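Local coordinates for protein Lpg2148(MvcA) (PDB 6K11) that probably acts as a bacterial effector deamidase that removes ubiquitin from the host conjugating enzyme UBE2N and so regulates its activity, at residues Met22-Pro27 with Glu363-Arg368. Residues are numbered along the deposited sequence; the frame is centred on the assembly and turned at random.
Sequences MMTGVP and ENYRNR
Y365 reaches from helix 358-381 to the turn that carries V26, and its phenol OH donates a 2.6 Å hydrogen bond to V26 O. The side chain leaves the helix with CG anti to the backbone N (chi1 -175°), which sends the ring toward the 22-27 segment. The carbonyl oxygen sits at the ring edge, near its plane, while the hydroxyl approaches 26° out of the carbonyl plane. M22 supplies the apolar part of the contact: the two side chains run past each other in opposite senses, and M22 CG lies over one face of the ring, 4.1 Å from Y365 CG. The accepting carbonyl belongs to the linker between helices 4-19 and 28-39, where the 3-10 segment that ends at T24 gives way to G25, with its positive phi. An ST turn shapes this bend, the V26 amide donating to T24 OG1 over 3.2 Å at a nearly straight 170°. P27, the N-cap residue of helix 28-39, brings its backbone C to 4.2 Å from Y365 CE1. A28 and L31 of helix 28-39 also touch the tyrosine, as does F349 of helix 336-351.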
ATOM      1  N   MET A  22     -14.730   8.204 -10.649  1.00 30.70           N
ATOM      2  CA  MET A  22     -15.912   7.514 -11.165  1.00 32.45           C
ATOM      3  C   MET A  22     -15.586   6.095 -11.630  1.00 35.88           C
ATOM      4  O   MET A  22     -16.501   5.272 -11.760  1.00 36.73           O
ATOM      5  CB  MET A  22     -16.537   8.298 -12.332  1.00 32.08           C
ATOM      6  CG  MET A  22     -17.035   9.704 -12.004  1.00 28.20           C
ATOM      7  SD  MET A  22     -17.721  10.600 -13.385  1.00 24.30           S
ATOM      8  CE  MET A  22     -19.436   9.930 -13.429  1.00 27.68           C
ATOM      9  N   MET A  23     -14.306   5.785 -11.876  1.00 33.65           N
ATOM     10  CA  MET A  23     -13.941   4.477 -12.413  1.00 33.33           C
ATOM     11  C   MET A  23     -14.222   3.318 -11.458  1.00 36.80           C
ATOM     12  O   MET A  23     -14.262   2.172 -11.915  1.00 35.88           O
ATOM     13  CB  MET A  23     -12.467   4.476 -12.825  1.00 34.91           C
ATOM     14  CG  MET A  23     -12.165   5.490 -13.927  1.00 35.20           C
ATOM     15  SD  MET A  23     -12.951   4.954 -15.474  1.00 28.61           S
ATOM     16  CE  MET A  23     -11.991   3.442 -15.670  1.00 32.50           C
ATOM     17  N   THR A  24     -14.404   3.575 -10.151  1.00 35.16           N
ATOM     18  CA  THR A  24     -14.792   2.508  -9.223  1.00 36.68           C
ATOM     19  C   THR A  24     -16.164   1.921  -9.539  1.00 33.22           C
ATOM     20  O   THR A  24     -16.438   0.772  -9.172  1.00 37.57           O
ATOM     21  CB  THR A  24     -14.830   3.023  -7.777  1.00 38.46           C
ATOM     22  OG1 THR A  24     -15.931   3.942  -7.644  1.00 38.89           O
ATOM     23  CG2 THR A  24     -13.535   3.717  -7.412  1.00 39.93           C
ATOM     24  N   GLY A  25     -17.034   2.684 -10.198  1.00 36.01           N
ATOM     25  CA  GLY A  25     -18.390   2.250 -10.473  1.00 34.69           C
ATOM     26  C   GLY A  25     -19.352   2.325  -9.302  1.00 39.27           C
ATOM     27  O   GLY A  25     -20.496   1.889  -9.437  1.00 38.04           O
ATOM     28  N   VAL A  26     -18.945   2.874  -8.168  1.00 33.07           N
ATOM     29  CA  VAL A  26     -19.828   2.912  -6.991  1.00 35.55           C
ATOM     30  C   VAL A  26     -20.805   4.075  -7.144  1.00 32.20           C
ATOM     31  O   VAL A  26     -20.365   5.207  -7.395  1.00 33.02           O
ATOM     32  CB  VAL A  26     -19.009   3.050  -5.713  1.00 37.25           C
ATOM     33  CG1 VAL A  26     -19.916   3.193  -4.481  1.00 33.98           C
ATOM     34  CG2 VAL A  26     -18.088   1.861  -5.543  1.00 39.42           C
ATOM     35  N   PRO A  27     -22.117   3.861  -7.004  1.00 31.41           N
ATOM     36  CA  PRO A  27     -23.042   4.996  -7.119  1.00 30.68           C
ATOM     37  C   PRO A  27     -22.707   6.046  -6.071  1.00 30.44           C
ATOM     38  O   PRO A  27     -22.274   5.718  -4.966  1.00 28.77           O
ATOM     39  CB  PRO A  27     -24.427   4.363  -6.896  1.00 30.60           C
ATOM     40  CG  PRO A  27     -24.221   2.870  -7.244  1.00 33.90           C
ATOM     41  CD  PRO A  27     -22.820   2.588  -6.748  1.00 36.63           C
ATOM     42  N   GLU A 363     -17.763  16.413 -11.270  1.00 32.84           N
ATOM     43  CA  GLU A 363     -18.340  17.340 -10.291  1.00 31.31           C
ATOM     44  C   GLU A 363     -19.754  16.927  -9.887  1.00 32.72           C
ATOM     45  O   GLU A 363     -20.141  17.087  -8.726  1.00 32.75           O
ATOM     46  CB  GLU A 363     -18.368  18.770 -10.833  1.00 33.07           C
ATOM     47  CG  GLU A 363     -16.978  19.450 -10.921  1.00 34.11           C
ATOM     48  CD  GLU A 363     -16.215  19.385  -9.613  1.00 39.29           C
ATOM     49  OE1 GLU A 363     -16.691  19.973  -8.605  1.00 40.23           O
ATOM     50  OE2 GLU A 363     -15.148  18.725  -9.583  1.00 37.86           O
ATOM     51  N   ASN A 364     -20.554  16.434 -10.839  1.00 32.28           N
ATOM     52  CA  ASN A 364     -21.877  15.915 -10.483  1.00 34.25           C
ATOM     53  C   ASN A 364     -21.760  14.771  -9.483  1.00 30.61           C
ATOM     54  O   ASN A 364     -22.506  14.715  -8.492  1.00 33.06           O
ATOM     55  CB  ASN A 364     -22.609  15.459 -11.746  1.00 36.26           C
ATOM     56  CG  ASN A 364     -23.935  14.748 -11.445  1.00 40.89           C
ATOM     57  OD1 ASN A 364     -24.023  13.506 -11.490  1.00 35.81           O
ATOM     58  ND2 ASN A 364     -24.969  15.534 -11.143  1.00 38.94           N
ATOM     59  N   TYR A 365     -20.818  13.851  -9.728  1.00 28.32           N
ATOM     60  CA  TYR A 365     -20.604  12.715  -8.839  1.00 29.73           C
ATOM     61  C   TYR A 365     -20.171  13.172  -7.449  1.00 32.45           C
ATOM     62  O   TYR A 365     -20.686  12.688  -6.431  1.00 28.75           O
ATOM     63  CB  TYR A 365     -19.556  11.794  -9.459  1.00 29.13           C
ATOM     64  CG  TYR A 365     -19.302  10.512  -8.712  1.00 33.41           C
ATOM     65  CD1 TYR A 365     -20.127   9.395  -8.904  1.00 28.31           C
ATOM     66  CD2 TYR A 365     -18.222  10.394  -7.852  1.00 28.34           C
ATOM     67  CE1 TYR A 365     -19.880   8.217  -8.222  1.00 29.20           C
ATOM     68  CE2 TYR A 365     -17.960   9.220  -7.185  1.00 31.58           C
ATOM     69  CZ  TYR A 365     -18.796   8.133  -7.372  1.00 31.22           C
ATOM     70  OH  TYR A 365     -18.527   6.977  -6.685  1.00 31.20           O
ATOM     71  N   ARG A 366     -19.188  14.079  -7.391  1.00 31.35           N
ATOM     72  CA  ARG A 366     -18.734  14.613  -6.108  1.00 33.58           C
ATOM     73  C   ARG A 366     -19.865  15.304  -5.359  1.00 31.04           C
ATOM     74  O   ARG A 366     -19.994  15.149  -4.141  1.00 31.88           O
ATOM     75  CB  ARG A 366     -17.595  15.614  -6.319  1.00 34.30           C
ATOM     76  CG  ARG A 366     -16.256  15.023  -6.673  1.00 32.51           C
ATOM     77  CD  ARG A 366     -15.370  16.140  -7.228  1.00 37.47           C
ATOM     78  NE  ARG A 366     -13.977  15.723  -7.254  1.00 43.29           N
ATOM     79  CZ  ARG A 366     -12.980  16.443  -7.761  1.00 44.63           C
ATOM     80  NH1 ARG A 366     -13.211  17.638  -8.306  1.00 39.18           N
ATOM     81  NH2 ARG A 366     -11.748  15.956  -7.714  1.00 42.17           N
ATOM     82  N   ASN A 367     -20.661  16.111  -6.062  1.00 31.68           N
ATOM     83  CA  ASN A 367     -21.712  16.869  -5.386  1.00 32.54           C
ATOM     84  C   ASN A 367     -22.789  15.937  -4.833  1.00 35.71           C
ATOM     85  O   ASN A 367     -23.313  16.166  -3.735  1.00 32.53           O
ATOM     86  CB  ASN A 367     -22.319  17.909  -6.336  1.00 29.06           C
ATOM     87  CG  ASN A 367     -21.315  19.018  -6.713  1.00 39.94           C
ATOM     88  OD1 ASN A 367     -20.250  19.126  -6.119  1.00 42.19           O
ATOM     89  ND2 ASN A 367     -21.658  19.821  -7.704  1.00 40.14           N
ATOM     90  N   ARG A 368     -23.105  14.861  -5.560  1.00 31.08           N
ATOM     91  CA  ARG A 368     -24.109  13.919  -5.079  1.00 33.35           C
ATOM     92  C   ARG A 368     -23.583  13.083  -3.919  1.00 33.27           C
ATOM     93  O   ARG A 368     -24.349  12.744  -3.017  1.00 35.00           O
ATOM     94  CB  ARG A 368     -24.594  13.015  -6.224  1.00 34.34           C
ATOM     95  CG  ARG A 368     -25.381  13.769  -7.297  1.00 34.41           C
ATOM     96  CD  ARG A 368     -25.410  13.031  -8.643  1.00 38.81           C
ATOM     97  NE  ARG A 368     -25.971  11.685  -8.544  1.00 38.46           N
ATOM     98  CZ  ARG A 368     -26.189  10.900  -9.596  1.00 43.36           C
ATOM     99  NH1 ARG A 368     -25.892  11.335 -10.818  1.00 37.29           N
ATOM    100  NH2 ARG A 368     -26.696   9.685  -9.429  1.00 40.46           N
TER